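Local coordinates for protein isoaspartyl dipeptidase (Fervidobacterium islandicum, PDB 7CF6) that probably hydrolyses isoaspartyl (beta-aspartyl) dipeptides such as beta-Asp-Leu, using a zinc site of the amidohydrolase (M38 metallopeptidase) type, at residues P64-T69 with P82-S87; I9-V14 with K22-F27. All coordinates share one frame; numbering follows the deposited sequence.

Contact 1 (P64-T69 with P82-S87); sequences PHVHIT and PELKIS. With ZN (zinc ion), chain R; FWO ((2S)-2-[[(3S)-3-azanyl-4-oxidanyl-4-oxidanylidene-butanoyl]amino]-4-methyl-pentanoic acid), chain P.
Where the chain leaves strand 55-66, Ile68 and Leu84 come side by side, their CA atoms 4.9 Å apart, and one backbone bond joins them: Leu84 N donates to Ile68 O over 3.1 Å. The N-H points almost straight at the oxygen (175°), although the donor sits well above the carbonyl plane. Glu83 CB rests on the same oxygen, while its carboxylate forms a salt bridge with Lys116 of helix 110-121. Leu84 supplies the apolar part: CG stands anti to the backbone N (chi1 161°), which carries CD2 inward to Ile68 CG2 at 3.8 Å and, a little farther, to Val66 CG1, whose side chain it crosses at about a right angle. Segment 64-69 is the C-terminal end of the first barrel strand of an amidohydrolase TIM barrel and the turn after it, and His65-Val66-His67 is the family's HxH metal motif. Both histidines meet zinc edge-on, in the ring plane, with NE2 of His65 at 2.7 Å and NE2 of His67 at 2.5 Å from the ion; Glu160 and Asp289 belong to the same site. Carboxylate atom O04 of the bound beta-Asp-Leu lies over the centre of the His67 ring, 4.0 Å above its plane.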
# COMPACT_ATOMS: atom_id res chain seq x y z
N PRO B 64 -1.57 -6.91 37.23
CA PRO B 64 -0.87 -6.92 35.94
C PRO B 64 -1.65 -7.38 34.70
O PRO B 64 -1.07 -7.56 33.64
CB PRO B 64 0.29 -7.90 36.18
CG PRO B 64 0.20 -8.31 37.63
CD PRO B 64 -1.24 -8.09 38.02
N HIS B 65 -2.96 -7.54 34.79
CA HIS B 65 -3.76 -8.18 33.71
C HIS B 65 -5.22 -7.75 33.85
O HIS B 65 -5.94 -8.42 34.61
CB HIS B 65 -3.56 -9.72 33.75
CG HIS B 65 -3.92 -10.42 32.48
ND1 HIS B 65 -2.97 -11.03 31.68
CD2 HIS B 65 -5.11 -10.58 31.87
CE1 HIS B 65 -3.56 -11.54 30.63
NE2 HIS B 65 -4.88 -11.27 30.71
N VAL B 66 -5.61 -6.66 33.17
CA VAL B 66 -6.96 -6.03 33.24
C VAL B 66 -7.39 -5.56 31.85
O VAL B 66 -6.58 -4.93 31.13
CB VAL B 66 -6.96 -4.89 34.27
CG1 VAL B 66 -8.36 -4.38 34.57
CG2 VAL B 66 -6.30 -5.32 35.56
N HIS B 67 -8.64 -5.88 31.48
CA HIS B 67 -9.31 -5.42 30.23
C HIS B 67 -9.99 -4.08 30.49
O HIS B 67 -11.22 -4.03 30.56
CB HIS B 67 -10.28 -6.51 29.76
CG HIS B 67 -9.53 -7.72 29.32
ND1 HIS B 67 -9.07 -7.86 28.02
CD2 HIS B 67 -9.10 -8.79 30.02
CE1 HIS B 67 -8.40 -8.98 27.93
NE2 HIS B 67 -8.40 -9.57 29.15
N ILE B 68 -9.20 -3.02 30.65
CA ILE B 68 -9.68 -1.70 31.17
C ILE B 68 -10.73 -1.11 30.21
O ILE B 68 -11.54 -0.30 30.66
CB ILE B 68 -8.49 -0.75 31.41
CG1 ILE B 68 -7.64 -0.53 30.15
CG2 ILE B 68 -7.66 -1.25 32.58
CD1 ILE B 68 -6.67 0.63 30.25
N THR B 69 -10.70 -1.51 28.94
CA THR B 69 -11.64 -1.03 27.89
C THR B 69 -12.90 -1.90 27.85
O THR B 69 -13.81 -1.56 27.09
CB THR B 69 -10.96 -1.04 26.50
OG1 THR B 69 -10.53 -2.36 26.16
CG2 THR B 69 -9.80 -0.08 26.44
N PRO B 82 -18.59 -4.57 29.89
CA PRO B 82 -18.34 -3.15 30.11
C PRO B 82 -16.92 -2.83 30.60
O PRO B 82 -16.20 -3.74 31.00
CB PRO B 82 -19.39 -2.74 31.16
CG PRO B 82 -19.81 -4.02 31.84
CD PRO B 82 -19.53 -5.13 30.85
N GLU B 83 -16.57 -1.54 30.53
CA GLU B 83 -15.20 -1.02 30.80
C GLU B 83 -15.05 -0.74 32.30
O GLU B 83 -16.06 -0.71 33.01
CB GLU B 83 -14.92 0.23 29.96
CG GLU B 83 -15.61 1.50 30.44
CD GLU B 83 -14.93 2.83 30.07
OE1 GLU B 83 -15.61 3.88 30.22
OE2 GLU B 83 -13.71 2.84 29.65
N LEU B 84 -13.80 -0.57 32.75
CA LEU B 84 -13.44 -0.57 34.18
C LEU B 84 -13.69 0.82 34.75
O LEU B 84 -13.35 1.78 34.05
CB LEU B 84 -11.97 -0.95 34.34
CG LEU B 84 -11.34 -0.55 35.67
CD1 LEU B 84 -11.95 -1.34 36.82
CD2 LEU B 84 -9.84 -0.76 35.63
N LYS B 85 -14.27 0.89 35.95
CA LYS B 85 -14.50 2.14 36.72
C LYS B 85 -13.41 2.28 37.78
O LYS B 85 -13.10 1.30 38.47
CB LYS B 85 -15.86 2.11 37.43
CG LYS B 85 -17.11 2.07 36.57
CD LYS B 85 -18.34 1.68 37.37
CE LYS B 85 -19.54 2.59 37.18
NZ LYS B 85 -20.65 2.27 38.12
N ILE B 86 -12.86 3.47 37.97
CA ILE B 86 -11.71 3.64 38.91
C ILE B 86 -12.24 3.43 40.35
O ILE B 86 -11.43 3.10 41.24
CB ILE B 86 -10.95 4.98 38.67
CG1 ILE B 86 -10.01 5.35 39.82
CG2 ILE B 86 -11.90 6.14 38.31
CD1 ILE B 86 -8.99 6.42 39.48
N SER B 87 -13.55 3.57 40.58
CA SER B 87 -14.15 3.35 41.93
C SER B 87 -14.03 1.86 42.28
O SER B 87 -13.73 1.58 43.43
CB SER B 87 -15.55 3.87 42.06
OG SER B 87 -16.34 3.48 40.95
ZN ZN R . -7.40 -11.70 30.00
C10 FWO P . -10.50 -17.15 30.20
C13 FWO P . -11.13 -14.07 27.80
C15 FWO P . -10.25 -18.52 29.56
C17 FWO P . -11.22 -11.64 27.01
O01 FWO P . -9.12 -19.12 29.75
O02 FWO P . -9.56 -14.37 29.56
O03 FWO P . -11.18 -19.06 28.87
O04 FWO P . -11.90 -11.13 27.96
O05 FWO P . -11.32 -11.11 25.86
N06 FWO P . -10.98 -16.21 29.17
N07 FWO P . -9.13 -12.63 28.11
C08 FWO P . -11.58 -17.31 31.29
C09 FWO P . -11.58 -18.64 32.07
C11 FWO P . -13.01 -19.08 32.44
C12 FWO P . -10.72 -18.45 33.33
C14 FWO P . -10.46 -14.86 28.93
C16 FWO P . -10.30 -12.89 27.25

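Contact 2 (I9-V14 with K22-F27); sequences IKNAKV and KKDVIF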
# COMPACT_ATOMS: atom_id res chain seq x y z
N ILE B 9 2.20 9.78 58.13
CA ILE B 9 1.34 8.73 58.73
C ILE B 9 2.04 8.28 60.00
O ILE B 9 3.15 7.73 59.88
CB ILE B 9 1.10 7.57 57.75
CG1 ILE B 9 0.45 8.05 56.45
CG2 ILE B 9 0.27 6.48 58.40
CD1 ILE B 9 0.02 6.94 55.50
N LYS B 10 1.41 8.51 61.16
CA LYS B 10 1.92 8.19 62.52
C LYS B 10 1.20 6.96 63.09
O LYS B 10 0.00 6.76 62.76
CB LYS B 10 1.70 9.39 63.46
CG LYS B 10 2.45 10.66 63.07
CD LYS B 10 2.63 11.67 64.21
CE LYS B 10 4.09 11.98 64.50
NZ LYS B 10 4.30 12.47 65.88
N ASN B 11 1.94 6.18 63.91
CA ASN B 11 1.45 5.13 64.84
C ASN B 11 0.74 4.01 64.08
O ASN B 11 -0.31 3.53 64.59
CB ASN B 11 0.51 5.70 65.90
CG ASN B 11 1.11 6.91 66.56
OD1 ASN B 11 2.33 7.06 66.56
ND2 ASN B 11 0.27 7.79 67.07
N ALA B 12 1.26 3.65 62.90
CA ALA B 12 0.81 2.48 62.12
C ALA B 12 1.89 1.41 62.26
O ALA B 12 3.06 1.79 62.49
CB ALA B 12 0.56 2.85 60.68
N LYS B 13 1.49 0.14 62.18
CA LYS B 13 2.41 -1.02 62.15
C LYS B 13 2.74 -1.28 60.69
O LYS B 13 1.85 -1.79 60.01
CB LYS B 13 1.74 -2.25 62.76
CG LYS B 13 1.75 -2.30 64.28
CD LYS B 13 1.40 -3.68 64.77
CE LYS B 13 0.88 -3.71 66.19
NZ LYS B 13 0.32 -5.05 66.50
N VAL B 14 3.94 -0.95 60.24
CA VAL B 14 4.28 -0.90 58.78
C VAL B 14 4.70 -2.29 58.28
O VAL B 14 5.69 -2.88 58.79
CB VAL B 14 5.34 0.15 58.47
CG1 VAL B 14 5.71 0.13 57.00
CG2 VAL B 14 4.90 1.55 58.89
N LYS B 22 6.06 -0.45 64.47
CA LYS B 22 5.50 0.93 64.57
C LYS B 22 6.53 1.95 64.08
O LYS B 22 7.63 2.02 64.66
CB LYS B 22 5.05 1.25 66.00
CG LYS B 22 3.54 1.38 66.15
CD LYS B 22 3.03 1.18 67.56
CE LYS B 22 1.54 1.42 67.66
NZ LYS B 22 0.98 0.81 68.89
N LYS B 23 6.18 2.67 63.01
CA LYS B 23 7.06 3.68 62.37
C LYS B 23 6.17 4.75 61.73
O LYS B 23 5.03 4.44 61.31
CB LYS B 23 8.02 3.02 61.38
CG LYS B 23 9.15 2.21 62.01
CD LYS B 23 10.51 2.35 61.31
CE LYS B 23 11.71 2.01 62.18
NZ LYS B 23 11.54 0.71 62.87
N ASP B 24 6.68 5.98 61.70
CA ASP B 24 6.08 7.14 61.00
C ASP B 24 6.67 7.17 59.58
O ASP B 24 7.82 6.73 59.44
CB ASP B 24 6.34 8.43 61.79
CG ASP B 24 5.72 8.44 63.19
OD1 ASP B 24 5.20 7.38 63.63
OD2 ASP B 24 5.78 9.51 63.84
N VAL B 25 5.92 7.65 58.58
CA VAL B 25 6.39 7.75 57.16
C VAL B 25 6.06 9.15 56.64
O VAL B 25 4.88 9.46 56.43
CB VAL B 25 5.77 6.67 56.25
CG1 VAL B 25 6.50 6.57 54.92
CG2 VAL B 25 5.71 5.31 56.93
N ILE B 26 7.08 9.96 56.41
CA ILE B 26 6.97 11.28 55.71
C ILE B 26 7.02 11.01 54.21
O ILE B 26 7.86 10.18 53.79
CB ILE B 26 8.09 12.25 56.18
CG1 ILE B 26 8.07 12.46 57.69
CG2 ILE B 26 7.97 13.58 55.48
CD1 ILE B 26 9.22 11.85 58.42
N PHE B 27 6.17 11.68 53.41
CA PHE B 27 6.18 11.52 51.94
C PHE B 27 5.60 12.74 51.22
O PHE B 27 4.81 13.48 51.81
CB PHE B 27 5.42 10.25 51.53
CG PHE B 27 3.96 10.20 51.90
CD1 PHE B 27 3.56 9.70 53.11
CD2 PHE B 27 2.99 10.57 50.99
CE1 PHE B 27 2.22 9.63 53.43
CE2 PHE B 27 1.65 10.50 51.30
CZ PHE B 27 1.26 10.03 52.53
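Lys10 lays its aliphatic chain across the carboxylate of Asp24, the two side chains crossing obliquely, with CG 3.6 Å from Asp24 OD2. The chain bends at chi3 (121°), and NZ ends 3.9 Å from the same OD2, a long salt bridge. Asp24's other oxygen turns to the backbone: Asn11 N donates to OD1 in a weak bond of 3.5 Å, which places the carboxylate against the backbone where the chain turns at Asn11. With Lys10 replaced by an alanine, Asp24 OD2 would probably lose its long ion pair and the aliphatic chain lying across it, leaving the carboxylate freer to turn. The backbones pair antiparallel at Ile9 and Val25, a hydrogen-bonded pair in which Ile9 N donates to Val25 O and Val25 N returns a bond of 3.1 Å to Ile9 O. Past the corner, Lys23 N reaches Ala12 O at 3.3 Å, the donor almost in line with the carbonyl bond (177°). Ile9 also sets CG1 at the edge of the Phe27 ring, in its plane, 3.8 Å from CE1; the ring stacks edge-to-face with Phe358. Val14 CG2 approaches Lys23 O and reaches Val25 CG2 at 4.3 Å, while Leu57 of strand 55-66 touches both valines. The chain turns at Asn11 and again at Lys22, and strand 12-14 runs at 84° to strand 23-27, joining a different sheet from strand 7-10. Antiparallel pairing within the small mixed sheet, with the next strand passing to the sheet of strand 55-66, is consistent with the beta-sandwich domain that amidohydrolases carry beside the barrel.

Overall arrangement
From the N terminus, contact 2 comes first: it closes the short excursion between 9-14 and 22-27, which includes strand 19-21. The chain then runs through strands 31-35 and 48-51, the outermost strands, within this chain, of the four-stranded sheet, before entering strand 55-66. Contact 1 follows, bringing together the two ends of a connection whose 12 residues between 64-69 and 82-87 hold no helix or strand, on the way to helix 86-91 in the first beta-alpha-beta unit. The two loops are in series, neither nested nor crossed. The centres of contacts 1 and 2 lie about 31 Å apart and their nearest atoms about 16 Å apart; the structural link is strand 55-66, which pairs in parallel with strand 12-15 and ends in the zinc-binding turn.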